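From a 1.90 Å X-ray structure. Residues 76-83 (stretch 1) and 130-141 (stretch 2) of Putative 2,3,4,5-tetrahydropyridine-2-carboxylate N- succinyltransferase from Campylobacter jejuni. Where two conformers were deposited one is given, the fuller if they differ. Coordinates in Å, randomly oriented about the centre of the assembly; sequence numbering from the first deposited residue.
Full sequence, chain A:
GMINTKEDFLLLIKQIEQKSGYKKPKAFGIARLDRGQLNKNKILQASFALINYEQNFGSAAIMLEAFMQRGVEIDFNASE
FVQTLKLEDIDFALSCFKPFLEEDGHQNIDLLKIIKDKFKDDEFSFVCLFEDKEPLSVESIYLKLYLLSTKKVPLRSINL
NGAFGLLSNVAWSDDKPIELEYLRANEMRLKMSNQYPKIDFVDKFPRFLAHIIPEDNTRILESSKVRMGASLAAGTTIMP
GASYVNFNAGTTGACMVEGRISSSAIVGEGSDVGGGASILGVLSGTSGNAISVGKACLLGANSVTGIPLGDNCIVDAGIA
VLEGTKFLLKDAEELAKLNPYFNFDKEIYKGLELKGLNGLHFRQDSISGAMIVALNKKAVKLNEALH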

# COMPACT_ATOMS: atom_id res chain seq x y z
N PHE A 76 -66.16 -6.83 11.89
CA PHE A 76 -65.45 -7.63 10.89
C PHE A 76 -64.67 -6.73 9.93
O PHE A 76 -63.98 -7.22 9.04
CB PHE A 76 -66.41 -8.50 10.11
CG PHE A 76 -66.90 -9.67 10.87
CD1 PHE A 76 -66.14 -10.81 10.97
CD2 PHE A 76 -68.13 -9.63 11.49
CE1 PHE A 76 -66.57 -11.90 11.70
CE2 PHE A 76 -68.59 -10.73 12.21
CZ PHE A 76 -67.80 -11.86 12.31
N ASN A 77 -64.81 -5.42 10.09
CA ASN A 77 -63.98 -4.48 9.35
C ASN A 77 -62.70 -4.07 10.09
O ASN A 77 -61.89 -3.35 9.52
CB ASN A 77 -64.77 -3.23 9.00
CG ASN A 77 -66.00 -3.54 8.19
OD1 ASN A 77 -65.94 -4.30 7.20
ND2 ASN A 77 -67.14 -2.99 8.61
N ALA A 78 -62.53 -4.51 11.33
CA ALA A 78 -61.29 -4.28 12.06
C ALA A 78 -60.29 -5.33 11.59
O ALA A 78 -60.69 -6.32 10.95
CB ALA A 78 -61.53 -4.38 13.57
N SER A 79 -59.00 -5.11 11.84
CA SER A 79 -57.97 -6.04 11.38
C SER A 79 -57.89 -7.30 12.24
O SER A 79 -57.31 -8.31 11.85
CB SER A 79 -56.59 -5.37 11.34
OG SER A 79 -56.29 -4.74 12.56
N GLU A 80 -58.46 -7.23 13.43
CA GLU A 80 -58.31 -8.31 14.39
C GLU A 80 -59.47 -8.31 15.34
O GLU A 80 -60.21 -7.32 15.43
CB GLU A 80 -56.98 -8.12 15.17
CG GLU A 80 -56.98 -6.90 16.08
CD GLU A 80 -55.69 -6.78 16.85
OE1 GLU A 80 -54.63 -6.60 16.20
OE2 GLU A 80 -55.75 -6.82 18.10
N PHE A 81 -59.63 -9.43 16.04
CA PHE A 81 -60.65 -9.58 17.08
C PHE A 81 -60.07 -10.43 18.20
O PHE A 81 -59.48 -11.49 17.96
CB PHE A 81 -61.98 -10.14 16.49
CG PHE A 81 -62.97 -10.56 17.53
CD1 PHE A 81 -63.77 -9.63 18.18
CD2 PHE A 81 -63.14 -11.90 17.84
CE1 PHE A 81 -64.70 -10.04 19.14
CE2 PHE A 81 -64.06 -12.30 18.80
CZ PHE A 81 -64.85 -11.36 19.44
N VAL A 82 -60.17 -9.89 19.42
CA VAL A 82 -59.69 -10.53 20.63
C VAL A 82 -60.81 -10.52 21.66
O VAL A 82 -61.43 -9.49 21.89
CB VAL A 82 -58.48 -9.76 21.21
CG1 VAL A 82 -57.97 -10.40 22.48
CG2 VAL A 82 -57.35 -9.64 20.16
N GLN A 83 -61.07 -11.66 22.30
CA GLN A 83 -62.11 -11.71 23.32
C GLN A 83 -61.85 -12.80 24.32
O GLN A 83 -61.56 -13.93 23.94
CB GLN A 83 -63.46 -11.97 22.65
CG GLN A 83 -64.69 -11.67 23.50
CD GLN A 83 -64.99 -10.17 23.62
OE1 GLN A 83 -64.50 -9.35 22.85
NE2 GLN A 83 -65.77 -9.83 24.59
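Stretch 2, residues 130-141: FEDKEPLSVESI

A carboxylate held against a loop needs donors for its oxygens, and the residues at the start of a helix can supply them. The packing of residues 130-141 on residues 76-83 is a compact example. Stretch 1 begins as loop and enters a strand at Glu-80 that runs on beyond Gln-83; stretch 2 is extended or turning loop as far as Ser-137, then enters a helix at Val-138. The two run in the same general sense, with the CA atoms of Ser-79 and Glu-131 5.0 Å apart near the beginning and those of Val-82 and Glu-139 7.2 Å apart further on. They do not pair as neighbouring strands: between these two points the loop of stretch 2 swings outward, and its return places the helix start beside the strand.

At the first point the backbone supplies the link. The carbonyl oxygen of Ser-79 accepts twice, from Phe-130 N at 2.7 Å and from Glu-131 N at 3.3 Å, so one acceptor satisfies two consecutive amides. Phe-130, with phi/psi of -92/-26°, turns the chain enough for both NH groups to converge on it, whereas Glu-131 is extended at -151/173°. The CA-to-CB bond of Phe-130 points toward stretch 1, and its ring lies there, with CZ 3.5 Å from Phe-76 CD1 and CE2 3.7 Å from Phe-81 CB. The two phenylalanine rings of Phe-76 and Phe-130 meet obliquely, their centroids 5.2 Å apart and their planes at 56°. The carbonyl oxygen of Ala-78 approaches the edge of the Phe-130 ring, 3.5 Å from CD2.

Near the helix start the polar contacts centre on Glu-80. Its CA-to-CB bond points away from stretch 2, but chi angles of 67°, 178° and 63° bring the carboxylate back against it. Glu-80 OE1 accepts from Leu-136 N at 2.9 Å and from Ser-140 OG at 2.7 Å, while Glu-80 OE2 accepts from Ser-137 OG at 2.8 Å. Both oxygens are thus engaged, by a backbone amide, two hydroxyls and, at OE1, a water.

Those hydroxyls also serve the helix. Ser-137 occupies the N-cap position, and its OG accepts from Ser-140 N at 3.0 Å, satisfying an amide that has no carbonyl one turn earlier within the helix. The same OG therefore donates to the carboxylate while accepting the capping bond. In return, Ser-137 N makes a weak bond to Ser-140 OG at 3.4 Å, and the first helical turn is closed by Ile-141 N donating to Ser-137 O at 3.0 Å.

A water extends the network to the outward loop: it lies 2.7 Å from Ser-79 OG, 2.8 Å from Glu-80 OE1 and 2.8 Å from Glu-134 O, linking the serine hydroxyl and the carboxylate to a carbonyl of stretch 2. Apolar side chains lie beside these polar groups. The CA-to-CB bond of Val-82 points toward stretch 2, with CG2 3.5 Å from Ser-137 OG and CG1 3.7 Å from Glu-139 CD, and Leu-136 CD1 comes within 3.9 Å of Ser-79 OG.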

# COMPACT_ATOMS: atom_id res chain seq x y z
N PHE A 130 -58.17 -10.73 10.92
CA PHE A 130 -58.95 -10.63 9.63
C PHE A 130 -58.14 -10.12 8.45
O PHE A 130 -58.45 -10.41 7.30
CB PHE A 130 -60.16 -9.73 9.81
CG PHE A 130 -61.17 -10.28 10.77
CD1 PHE A 130 -61.77 -11.49 10.52
CD2 PHE A 130 -61.52 -9.57 11.90
CE1 PHE A 130 -62.69 -12.01 11.42
CE2 PHE A 130 -62.45 -10.08 12.79
CZ PHE A 130 -63.02 -11.31 12.56
N GLU A 131 -57.10 -9.35 8.75
CA GLU A 131 -56.15 -8.89 7.73
C GLU A 131 -54.80 -8.71 8.39
O GLU A 131 -54.66 -8.85 9.60
CB GLU A 131 -56.63 -7.59 7.07
CG GLU A 131 -57.03 -6.48 8.02
CD GLU A 131 -58.08 -5.53 7.45
OE1 GLU A 131 -58.38 -5.62 6.25
OE2 GLU A 131 -58.61 -4.69 8.21
N ASP A 132 -53.79 -8.42 7.57
CA ASP A 132 -52.40 -8.24 8.03
C ASP A 132 -52.08 -6.76 8.16
O ASP A 132 -51.66 -6.11 7.21
CB ASP A 132 -51.43 -8.96 7.09
CG ASP A 132 -49.96 -8.66 7.41
OD1 ASP A 132 -49.62 -8.47 8.60
OD2 ASP A 132 -49.15 -8.61 6.45
N LYS A 133 -52.35 -6.20 9.32
CA LYS A 133 -52.07 -4.81 9.58
C LYS A 133 -51.34 -4.76 10.90
O LYS A 133 -51.07 -5.78 11.52
CB LYS A 133 -53.37 -4.01 9.67
CG LYS A 133 -54.32 -4.15 8.47
CD LYS A 133 -53.90 -3.30 7.28
N GLU A 134 -51.04 -3.55 11.34
CA GLU A 134 -50.37 -3.36 12.59
C GLU A 134 -51.18 -3.98 13.72
O GLU A 134 -52.42 -3.84 13.76
CB GLU A 134 -50.24 -1.89 12.90
CG GLU A 134 -49.34 -1.13 12.00
CD GLU A 134 -49.13 0.31 12.51
OE1 GLU A 134 -49.94 0.77 13.37
OE2 GLU A 134 -48.13 0.94 12.05
N PRO A 135 -50.50 -4.66 14.64
CA PRO A 135 -51.19 -5.23 15.78
C PRO A 135 -51.79 -4.15 16.66
O PRO A 135 -51.19 -3.09 16.83
CB PRO A 135 -50.07 -5.99 16.52
CG PRO A 135 -48.79 -5.37 16.06
CD PRO A 135 -49.05 -4.95 14.65
N LEU A 136 -52.96 -4.42 17.22
CA LEU A 136 -53.58 -3.49 18.13
C LEU A 136 -53.58 -3.97 19.56
O LEU A 136 -54.07 -3.28 20.45
CB LEU A 136 -54.99 -3.25 17.66
CG LEU A 136 -55.09 -2.73 16.23
CD1 LEU A 136 -56.53 -2.72 15.84
CD2 LEU A 136 -54.46 -1.35 16.16
N SER A 137 -53.05 -5.16 19.80
CA SER A 137 -53.12 -5.76 21.12
C SER A 137 -51.90 -6.60 21.38
O SER A 137 -51.26 -7.06 20.44
CB SER A 137 -54.39 -6.61 21.29
OG SER A 137 -54.47 -7.71 20.39
N VAL A 138 -51.61 -6.82 22.66
CA VAL A 138 -50.61 -7.79 23.07
C VAL A 138 -50.95 -9.17 22.49
O VAL A 138 -50.08 -9.86 21.96
CB VAL A 138 -50.48 -7.88 24.59
CG1 VAL A 138 -49.47 -8.97 24.97
CG2 VAL A 138 -50.06 -6.50 25.18
N GLU A 139 -52.21 -9.54 22.56
CA GLU A 139 -52.65 -10.83 22.07
C GLU A 139 -52.35 -11.02 20.57
O GLU A 139 -51.92 -12.10 20.14
CB GLU A 139 -54.17 -11.01 22.33
CG GLU A 139 -54.57 -11.08 23.82
CD GLU A 139 -54.95 -9.74 24.47
OE1 GLU A 139 -54.43 -8.65 24.10
OE2 GLU A 139 -55.77 -9.78 25.42
N SER A 140 -52.65 -10.01 19.75
CA SER A 140 -52.40 -10.12 18.32
C SER A 140 -50.90 -10.06 18.00
O SER A 140 -50.46 -10.73 17.09
CB SER A 140 -53.19 -9.11 17.50
OG SER A 140 -52.73 -7.81 17.72
N ILE A 141 -50.12 -9.31 18.77
CA ILE A 141 -48.66 -9.34 18.62
C ILE A 141 -48.17 -10.78 18.82
O ILE A 141 -47.37 -11.30 18.03
CB ILE A 141 -47.89 -8.44 19.64
CG1 ILE A 141 -48.22 -6.98 19.42
CG2 ILE A 141 -46.36 -8.67 19.50
CD1 ILE A 141 -47.85 -6.06 20.58
O HOH W 1 -54.14 -6.10 13.53